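Side-chain contacts in glycosyl hydrolase family 26 (Bacteroides ovatus, PDB 4ZXO), which probably hydrolyses the beta-1,4-mannosidic links within galactomannan, as a GH26 beta-mannanase of a gut bacterium that breaks down this polysaccharide: residues A[42-45]-A[46-49]; A[241-244]-A[245-249]; A[322-325]-A[326-329]. One frame throughout, in Å; residues are numbered along the deposited sequence. Where two conformers were deposited one is given.

Contact 1: residues A[42-45]-A[46-49]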
ATOM      1  N   GLU A  42     -17.345   4.641 -12.712  1.00 17.08           N
ATOM      2  CA  GLU A  42     -16.453   3.486 -12.763  1.00 17.31           C
ATOM      3  C   GLU A  42     -15.943   3.355 -14.182  1.00 19.11           C
ATOM      4  O   GLU A  42     -16.736   3.316 -15.125  1.00 19.68           O
ATOM      5  CB  GLU A  42     -17.167   2.196 -12.355  1.00 17.15           C
ATOM      6  CG  GLU A  42     -16.264   0.986 -12.500  1.00 17.50           C
ATOM      7  CD  GLU A  42     -16.800  -0.221 -11.744  1.00 18.85           C
ATOM      8  OE1 GLU A  42     -17.917  -0.149 -11.180  1.00 18.64           O
ATOM      9  OE2 GLU A  42     -16.116  -1.261 -11.733  1.00 19.84           O
ATOM     10  N   GLY A  43     -14.629   3.296 -14.350  1.00 20.88           N
ATOM     11  CA  GLY A  43     -14.098   2.866 -15.627  1.00 23.00           C
ATOM     12  C   GLY A  43     -13.871   3.972 -16.638  1.00 24.69           C
ATOM     13  O   GLY A  43     -13.320   3.686 -17.684  1.00 27.61           O
ATOM     14  N   ASP A  44     -14.263   5.213 -16.343  1.00 24.35           N
ATOM     15  CA  ASP A  44     -14.039   6.322 -17.285  1.00 24.62           C
ATOM     16  C   ASP A  44     -12.530   6.511 -17.545  1.00 24.50           C
ATOM     17  O   ASP A  44     -11.736   6.603 -16.612  1.00 23.62           O
ATOM     18  CB  ASP A  44     -14.619   7.654 -16.751  1.00 26.12           C
ATOM     19  CG  ASP A  44     -16.104   7.567 -16.364  1.00 28.25           C
ATOM     20  OD1 ASP A  44     -16.621   6.466 -16.127  1.00 29.57           O
ATOM     21  OD2 ASP A  44     -16.753   8.621 -16.251  1.00 28.95           O
ATOM     22  N   LYS A  45     -12.159   6.620 -18.816  1.00 25.28           N
ATOM     23  CA  LYS A  45     -10.756   6.643 -19.207  1.00 26.93           C
ATOM     24  C   LYS A  45     -10.075   7.892 -18.647  1.00 26.38           C
ATOM     25  O   LYS A  45     -10.604   9.003 -18.797  1.00 26.80           O
ATOM     26  CB  LYS A  45     -10.652   6.594 -20.744  1.00 29.78           C
ATOM     27  CG  LYS A  45      -9.266   6.687 -21.312  1.00 33.45           C
ATOM     28  CD  LYS A  45      -8.473   5.407 -21.068  1.00 35.80           C
ATOM     29  CE  LYS A  45      -7.339   5.238 -22.113  1.00 36.46           C
ATOM     30  NZ  LYS A  45      -6.814   3.798 -22.143  1.00 37.13           N
ATOM     31  N   GLY A  46      -8.962   7.696 -17.939  1.00 25.58           N
ATOM     32  CA  GLY A  46      -8.177   8.779 -17.364  1.00 24.37           C
ATOM     33  C   GLY A  46      -8.792   9.477 -16.149  1.00 22.01           C
ATOM     34  O   GLY A  46      -8.141  10.374 -15.594  1.00 22.13           O
ATOM     35  N   ARG A  47     -10.023   9.113 -15.744  1.00 19.57           N
ATOM     36  CA  ARG A  47     -10.720   9.824 -14.653  1.00 16.75           C
ATOM     37  C   ARG A  47     -10.132   9.435 -13.297  1.00 15.61           C
ATOM     38  O   ARG A  47      -9.505   8.370 -13.184  1.00 16.42           O
ATOM     39  CB  ARG A  47     -12.249   9.534 -14.691  1.00 16.39           C
ATOM     40  CG  ARG A  47     -13.086  10.380 -13.750  1.00 18.08           C
ATOM     41  CD  ARG A  47     -14.558  10.338 -14.150  1.00 18.71           C
ATOM     42  NE  ARG A  47     -15.383  11.049 -13.199  1.00 20.17           N
ATOM     43  CZ  ARG A  47     -16.698  11.169 -13.299  1.00 21.72           C
ATOM     44  NH1 ARG A  47     -17.357  10.593 -14.290  1.00 21.96           N
ATOM     45  NH2 ARG A  47     -17.346  11.841 -12.378  1.00 22.85           N
ATOM     46  N   SER A  48     -10.258  10.348 -12.314  1.00 14.57           N
ATOM     47  CA  SER A  48      -9.636  10.239 -10.991  1.00 13.91           C
ATOM     48  C   SER A  48     -10.339  11.215 -10.072  1.00 13.57           C
ATOM     49  O   SER A  48     -10.399  12.409 -10.427  1.00 14.13           O
ATOM     50  CB  SER A  48      -8.163  10.604 -11.067  1.00 13.95           C
ATOM     51  OG  SER A  48      -7.678  11.019  -9.788  1.00 13.96           O
ATOM     52  N   ASP A  49     -10.887  10.777  -8.920  1.00 13.58           N
ATOM     53  CA  ASP A  49     -11.520  11.783  -8.050  1.00 12.96           C
ATOM     54  C   ASP A  49     -10.462  12.780  -7.549  1.00 13.69           C
ATOM     55  O   ASP A  49     -10.757  13.986  -7.369  1.00 14.39           O
ATOM     56  CB  ASP A  49     -12.208  11.134  -6.875  1.00 13.02           C
ATOM     57  CG  ASP A  49     -13.568  10.594  -7.226  1.00 13.41           C
ATOM     58  OD1 ASP A  49     -14.044  10.820  -8.374  1.00 14.85           O
ATOM     59  OD2 ASP A  49     -14.187  10.018  -6.315  1.00 14.13           O
TER
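Asp44 and Arg47 stand at the two ends of a tight turn and are joined twice, once by side chain and once by backbone. The salt bridge runs from Arg47 NH1 to Asp44 OD2 at 2.8 Å. The oxygen sits at the edge of the guanidinium, in its plane, whereas the nitrogen meets the carboxylate from above, the two planes being 64° apart. A single N-H thus carries the bridge, not the paired, coplanar grip that a carboxylate and a guanidinium can make. Behind it, Arg47 N donates to Asp44 O at 3.2 Å, the closing bond of a type II beta turn in the loop between strand 41-42 and helix 49-54. Gly46 suits the third position of this turn, where phi is positive (73°), a region that glycine tolerates easily.

The two side chains lie alongside each other and point the same way. With CG anti to the backbone N (chi1 -171°) and the chain extended to NE, Arg47 carries its CD past Asp44 CB at 3.7 Å, and CB packs on CB at the same distance. Farther out, Arg47 makes a cation-pi contact with Trp41, Lys45 forms a salt bridge with Glu90, and Ser48 caps helix 49-54 through Lys51 N. The charge pair spans the same two residues as the turn bond and, lying at the surface, is probably partly screened by solvent.

Contact 2: residues A[241-244]-A[245-249]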
ATOM      1  N   ARG A 241     -10.606  12.679  16.390  1.00 14.70           N
ATOM      2  CA  ARG A 241      -9.462  13.467  15.964  1.00 15.51           C
ATOM      3  C   ARG A 241      -8.309  13.476  16.962  1.00 15.52           C
ATOM      4  O   ARG A 241      -7.163  13.305  16.553  1.00 14.82           O
ATOM      5  CB  ARG A 241      -9.891  14.894  15.700  1.00 16.51           C
ATOM      6  CG  ARG A 241      -8.782  15.790  15.214  1.00 17.32           C
ATOM      7  CD  ARG A 241      -9.326  17.172  14.846  1.00 19.17           C
ATOM      8  NE  ARG A 241      -8.252  17.965  14.276  1.00 21.22           N
ATOM      9  CZ  ARG A 241      -7.414  18.705  14.991  1.00 22.57           C
ATOM     10  NH1 ARG A 241      -7.528  18.735  16.324  1.00 23.12           N
ATOM     11  NH2 ARG A 241      -6.484  19.433  14.377  1.00 23.70           N
ATOM     12  N   SER A 242      -8.582  13.719  18.250  0.80 16.60           N
ATOM     13  CA  SER A 242      -7.480  13.796  19.212  0.80 17.75           C
ATOM     14  C   SER A 242      -6.700  12.468  19.284  0.80 16.79           C
ATOM     15  O   SER A 242      -5.454  12.434  19.325  0.80 16.41           O
ATOM     16  CB  SER A 242      -8.018  14.188  20.603  0.80 20.61           C
ATOM     17  OG  SER A 242      -8.810  13.136  21.169  0.80 23.58           O
ATOM     18  N   GLN A 243      -7.437  11.364  19.275  1.00 15.38           N
ATOM     19  CA  GLN A 243      -6.818  10.059  19.379  1.00 17.27           C
ATOM     20  C   GLN A 243      -5.981   9.807  18.123  1.00 14.99           C
ATOM     21  O   GLN A 243      -4.870   9.261  18.177  1.00 14.44           O
ATOM     22  CB  GLN A 243      -7.880   8.965  19.539  1.00 23.03           C
ATOM     23  CG  GLN A 243      -7.311   7.674  20.100  1.00 28.84           C
ATOM     24  CD  GLN A 243      -6.764   7.830  21.529  1.00 33.55           C
ATOM     25  OE1 GLN A 243      -7.195   8.709  22.288  1.00 35.38           O
ATOM     26  NE2 GLN A 243      -5.790   6.994  21.882  1.00 35.44           N
ATOM     27  N   TYR A 244      -6.531  10.168  16.968  1.00 12.43           N
ATOM     28  CA  TYR A 244      -5.795  10.007  15.708  1.00 11.57           C
ATOM     29  C   TYR A 244      -4.475  10.771  15.729  1.00 11.63           C
ATOM     30  O   TYR A 244      -3.445  10.255  15.299  1.00 11.80           O
ATOM     31  CB  TYR A 244      -6.656  10.484  14.552  1.00 10.48           C
ATOM     32  CG  TYR A 244      -6.006  10.476  13.182  1.00  9.45           C
ATOM     33  CD1 TYR A 244      -5.688   9.288  12.507  1.00  9.27           C
ATOM     34  CD2 TYR A 244      -5.743  11.670  12.529  1.00  9.34           C
ATOM     35  CE1 TYR A 244      -5.131   9.317  11.235  1.00  9.59           C
ATOM     36  CE2 TYR A 244      -5.172  11.717  11.244  1.00  9.64           C
ATOM     37  CZ  TYR A 244      -4.904  10.531  10.601  1.00  8.95           C
ATOM     38  OH  TYR A 244      -4.371  10.548   9.330  1.00 10.01           O
ATOM     39  N   ILE A 245      -4.507  12.022  16.193  1.00 11.77           N
ATOM     40  CA  ILE A 245      -3.285  12.816  16.232  1.00 13.00           C
ATOM     41  C   ILE A 245      -2.268  12.138  17.149  1.00 13.12           C
ATOM     42  O   ILE A 245      -1.121  12.009  16.776  1.00 13.28           O
ATOM     43  CB  ILE A 245      -3.589  14.278  16.671  1.00 14.09           C
ATOM     44  CG1 ILE A 245      -4.297  14.978  15.509  1.00 14.93           C
ATOM     45  CG2 ILE A 245      -2.307  15.045  16.936  1.00 14.88           C
ATOM     46  CD1 ILE A 245      -4.948  16.270  15.901  1.00 17.18           C
ATOM     47  N   LYS A 246      -2.707  11.666  18.314  1.00 13.38           N
ATOM     48  CA  LYS A 246      -1.812  10.965  19.241  1.00 13.97           C
ATOM     49  C   LYS A 246      -1.260   9.672  18.596  1.00 13.12           C
ATOM     50  O   LYS A 246      -0.065   9.402  18.609  1.00 13.80           O
ATOM     51  CB  LYS A 246      -2.550  10.638  20.570  1.00 16.20           C
ATOM     52  CG  LYS A 246      -1.790   9.733  21.538  1.00 20.45           C
ATOM     53  CD  LYS A 246      -2.396   9.734  22.977  1.00 25.32           C
ATOM     54  CE  LYS A 246      -1.559   8.839  23.979  1.00 28.11           C
ATOM     55  NZ  LYS A 246      -1.695   9.135  25.502  1.00 29.54           N
ATOM     56  N   GLN A 247      -2.157   8.853  18.076  1.00 11.77           N
ATOM     57  CA  GLN A 247      -1.746   7.560  17.581  1.00 10.47           C
ATOM     58  C   GLN A 247      -0.966   7.641  16.289  1.00 11.01           C
ATOM     59  O   GLN A 247      -0.010   6.849  16.104  1.00 10.34           O
ATOM     60  CB  GLN A 247      -2.954   6.688  17.364  1.00 12.87           C
ATOM     61  CG  GLN A 247      -3.633   6.306  18.680  1.00 14.49           C
ATOM     62  CD  GLN A 247      -2.728   5.469  19.587  1.00 17.38           C
ATOM     63  OE1 GLN A 247      -1.909   4.698  19.100  1.00 18.13           O
ATOM     64  NE2 GLN A 247      -2.880   5.623  20.921  1.00 20.23           N
ATOM     65  N   LEU A 248      -1.313   8.609  15.420  1.00 10.41           N
ATOM     66  CA  LEU A 248      -0.509   8.765  14.200  1.00 10.33           C
ATOM     67  C   LEU A 248       0.880   9.306  14.546  1.00 10.17           C
ATOM     68  O   LEU A 248       1.883   8.825  14.015  1.00 10.86           O
ATOM     69  CB  LEU A 248      -1.215   9.678  13.187  1.00 10.10           C
ATOM     70  CG  LEU A 248      -0.527   9.739  11.823  1.00 10.44           C
ATOM     71  CD1 LEU A 248      -0.325   8.308  11.163  1.00 10.59           C
ATOM     72  CD2 LEU A 248      -1.247  10.745  10.928  1.00 12.32           C
ATOM     73  N   ASN A 249       0.959  10.342  15.389  1.00 10.17           N
ATOM     74  CA  ASN A 249       2.284  10.746  15.820  1.00 10.30           C
ATOM     75  C   ASN A 249       3.066   9.591  16.441  1.00 10.55           C
ATOM     76  O   ASN A 249       4.260   9.451  16.184  1.00 10.89           O
ATOM     77  CB  ASN A 249       2.216  11.895  16.828  1.00 10.77           C
ATOM     78  CG  ASN A 249       2.125  13.257  16.145  1.00 12.61           C
ATOM     79  OD1 ASN A 249       3.054  13.690  15.440  1.00 13.89           O
ATOM     80  ND2 ASN A 249       1.005  13.912  16.312  1.00 14.35           N
TER
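Tyr244 and Leu248, one turn apart on the buried side of helix 241-262, make the close-packed part of this contact. They lie side by side and point the same way. Leu248 CD2 rests 3.7 Å from Tyr244 CZ, while Leu248 CB lies over one face of the ring. Tyrosine suits a place that is apolar along the ring and polar at its end, where OH bonds to Thr271. Leu248 reaches on to Val289 of helix 281-290.

The helix is the crossover of a beta-alpha-beta unit between parallel strands 231-235 and 266-271, as in a TIM barrel. Its i to i+4 bonds include Leu248 N to Tyr244 O at 2.7 Å. Asn249 adds a side-chain bond, ND2 to Ile245 O at 2.9 Å, and reaches that oxygen from the opposite face to its own backbone N; its OD1 bonds to Tyr293 OH.

Toward the solvent, Ile245 CD1 stands 3.5 Å above the guanidinium plane of Arg241, over its centre, and Thr285 and the carbonyl of Gly284 hold that group by its nitrogens. The rest of the outer side is looser. Gln243 and Gln247 run alongside each other, CG to CG 4.2 Å. Lys246 extends away from the helix, its aliphatic CB 3.6 Å from Ser242 O.

Contact 3: residues A[322-325]-A[326-329]. With K (potassium ion), chain B.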
ATOM      1  N   ASP A 322     -12.108  21.963  -1.269  1.00 17.79           N
ATOM      2  CA  ASP A 322     -11.289  23.170  -1.354  1.00 18.84           C
ATOM      3  C   ASP A 322     -10.051  23.049  -0.478  1.00 16.90           C
ATOM      4  O   ASP A 322      -8.971  23.457  -0.872  1.00 17.05           O
ATOM      5  CB  ASP A 322     -12.091  24.397  -0.935  1.00 21.31           C
ATOM      6  CG  ASP A 322     -13.136  24.772  -1.954  1.00 25.62           C
ATOM      7  OD1 ASP A 322     -13.022  24.335  -3.110  1.00 26.17           O
ATOM      8  OD2 ASP A 322     -14.064  25.533  -1.592  1.00 28.05           O
ATOM      9  N   ASP A 323     -10.202  22.450   0.701  1.00 16.01           N
ATOM     10  CA  ASP A 323      -9.052  22.326   1.596  1.00 14.71           C
ATOM     11  C   ASP A 323      -8.046  21.302   1.046  1.00 14.03           C
ATOM     12  O   ASP A 323      -6.840  21.443   1.256  1.00 15.28           O
ATOM     13  CB  ASP A 323      -9.506  21.908   3.006  1.00 15.80           C
ATOM     14  CG  ASP A 323      -8.364  21.892   3.989  1.00 15.73           C
ATOM     15  OD1 ASP A 323      -7.815  22.972   4.254  1.00 15.88           O
ATOM     16  OD2 ASP A 323      -8.045  20.800   4.524  1.00 15.81           O
ATOM     17  N   PHE A 324      -8.536  20.242   0.390  1.00 13.19           N
ATOM     18  CA  PHE A 324      -7.646  19.312  -0.278  1.00 12.71           C
ATOM     19  C   PHE A 324      -6.827  20.037  -1.358  1.00 13.17           C
ATOM     20  O   PHE A 324      -5.649  19.733  -1.558  1.00 12.86           O
ATOM     21  CB  PHE A 324      -8.444  18.174  -0.903  1.00 12.90           C
ATOM     22  CG  PHE A 324      -7.578  17.159  -1.586  1.00 12.94           C
ATOM     23  CD1 PHE A 324      -6.847  16.236  -0.841  1.00 12.46           C
ATOM     24  CD2 PHE A 324      -7.440  17.166  -2.961  1.00 14.75           C
ATOM     25  CE1 PHE A 324      -6.040  15.297  -1.467  1.00 13.82           C
ATOM     26  CE2 PHE A 324      -6.596  16.241  -3.608  1.00 15.24           C
ATOM     27  CZ  PHE A 324      -5.913  15.285  -2.841  1.00 14.56           C
ATOM     28  N   VAL A 325      -7.464  20.956  -2.084  1.00 12.85           N
ATOM     29  CA  VAL A 325      -6.699  21.724  -3.081  1.00 14.02           C
ATOM     30  C   VAL A 325      -5.552  22.477  -2.383  1.00 15.11           C
ATOM     31  O   VAL A 325      -4.425  22.433  -2.846  1.00 14.82           O
ATOM     32  CB  VAL A 325      -7.573  22.706  -3.862  1.00 13.56           C
ATOM     33  CG1 VAL A 325      -6.666  23.626  -4.748  1.00 14.37           C
ATOM     34  CG2 VAL A 325      -8.553  21.920  -4.780  1.00 13.49           C
ATOM     35  N   LYS A 326      -5.844  23.132  -1.253  1.00 15.49           N
ATOM     36  CA  LYS A 326      -4.822  23.853  -0.516  1.00 16.33           C
ATOM     37  C   LYS A 326      -3.695  22.903  -0.032  1.00 14.83           C
ATOM     38  O   LYS A 326      -2.503  23.213  -0.108  1.00 15.27           O
ATOM     39  CB  LYS A 326      -5.468  24.584   0.662  1.00 20.38           C
ATOM     40  CG  LYS A 326      -4.522  25.353   1.568  1.00 25.17           C
ATOM     41  CD  LYS A 326      -5.328  26.222   2.572  1.00 29.59           C
ATOM     42  CE  LYS A 326      -4.643  26.449   3.926  1.00 33.23           C
ATOM     43  NZ  LYS A 326      -3.251  26.938   3.749  1.00 35.66           N
ATOM     44  N   PHE A 327      -4.104  21.759   0.500  1.00 13.95           N
ATOM     45  CA  PHE A 327      -3.161  20.706   0.897  1.00 12.88           C
ATOM     46  C   PHE A 327      -2.266  20.284  -0.253  1.00 13.22           C
ATOM     47  O   PHE A 327      -1.052  20.119  -0.096  1.00 13.32           O
ATOM     48  CB  PHE A 327      -3.995  19.537   1.411  1.00 12.91           C
ATOM     49  CG  PHE A 327      -3.277  18.218   1.585  1.00 13.15           C
ATOM     50  CD1 PHE A 327      -2.587  17.917   2.768  1.00 13.01           C
ATOM     51  CD2 PHE A 327      -3.316  17.268   0.565  1.00 12.70           C
ATOM     52  CE1 PHE A 327      -1.989  16.652   2.949  1.00 12.43           C
ATOM     53  CE2 PHE A 327      -2.682  16.016   0.723  1.00 12.85           C
ATOM     54  CZ  PHE A 327      -2.018  15.711   1.925  1.00 13.01           C
ATOM     55  N   SER A 328      -2.872  20.134  -1.426  1.00 14.28           N
ATOM     56  CA  SER A 328      -2.133  19.652  -2.588  1.00 14.97           C
ATOM     57  C   SER A 328      -1.086  20.656  -3.011  1.00 15.98           C
ATOM     58  O   SER A 328      -0.100  20.260  -3.576  1.00 16.34           O
ATOM     59  CB  SER A 328      -3.056  19.340  -3.772  1.00 14.94           C
ATOM     60  OG  SER A 328      -3.518  20.516  -4.429  1.00 14.89           O
ATOM     61  N   ARG A 329      -1.289  21.913  -2.670  1.00 16.10           N
ATOM     62  CA  ARG A 329      -0.351  22.941  -3.036  1.00 16.25           C
ATOM     63  C   ARG A 329       0.833  23.049  -2.069  1.00 15.90           C
ATOM     64  O   ARG A 329       1.753  23.837  -2.316  1.00 17.40           O
ATOM     65  CB  ARG A 329      -1.129  24.255  -3.136  1.00 16.34           C
ATOM     66  CG  ARG A 329      -2.035  24.257  -4.339  1.00 17.56           C
ATOM     67  CD  ARG A 329      -2.907  25.453  -4.456  1.00 18.89           C
ATOM     68  NE  ARG A 329      -3.674  25.351  -5.694  1.00 20.44           N
ATOM     69  CZ  ARG A 329      -4.772  26.049  -5.943  1.00 23.04           C
ATOM     70  NH1 ARG A 329      -5.195  26.924  -5.054  1.00 23.24           N
ATOM     71  NH2 ARG A 329      -5.426  25.884  -7.090  1.00 24.39           N
TER
HETATM   72  K     K B 401       2.406  19.944  -4.016  1.00 31.56           K
HETATM   73  O   HOH W   1       3.143  22.411  -4.508  1.00 46.14           O
HETATM   74  O   HOH W   2       3.473  21.144  -6.694  1.00 22.91           O
HETATM   75  O   HOH W   3       1.694  19.224  -6.252  1.00 37.73           O
HETATM   76  O   HOH W   4       4.901  20.166  -5.120  1.00 47.88           O
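Val325 and Arg329 make the closest side-chain contact between residues 322-325 and 326-329. Val325 CG1, anti to the backbone N (chi1 172°), stands over the centre of the guanidinium, 3.3 Å above its plane, so a branched apolar residue and the flat face of an arginine cover each other at the surface.

The aromatic packing lies on the buried side. Phe324 and Phe327 approach obliquely, with Phe324 CE1 3.9 Å from Phe327 CD2 and the ring planes 31° apart. Both rings also meet Trp282, and Phe324 touches Val53 of helix 49-54, which explains why large apolar side chains occupy these places.

Among the hydrogen bonds, that from Arg329 N to Val325 O is weak. Ser328 adds a second, shorter bond to that oxygen: its OG lies between backbone N and carbonyl carbon (chi1 76°) and donates to Val325 O at 2.6 Å.

In the metal coordination, Ser328 O turns to the potassium ion, binding it at 2.6 Å. Four waters join it, one of them at a longer 3.1 Å from the potassium and another weakly hydrogen-bonded to Arg329 O. With Ser330 and Ile333 completing the protein ligands through their carbonyl oxygens, this is a main-chain potassium site beside helix 321-328.

How the contacts relate
Contact 1 is a surface turn between strand 41-42 and helix 49-54, whereas contacts 2 and 3 each follow one helix with a buried and an exposed side. None touches another: the nearest atoms of contacts 1 and 3 are about 6 Å apart, those of contacts 1 and 2 about 18 Å. Helix 281-290 receives side chains from contacts 2 and 3, and helix 49-54, which starts at the end of contact 1, packs against contact 3. The chemistry follows position: opposite charges join in the turn, while contact 2 packs a tyrosine on a leucine, contact 3 two phenylalanines, and in each an aliphatic group lies over a guanidinium. Contact 3 alone includes a metal ligand.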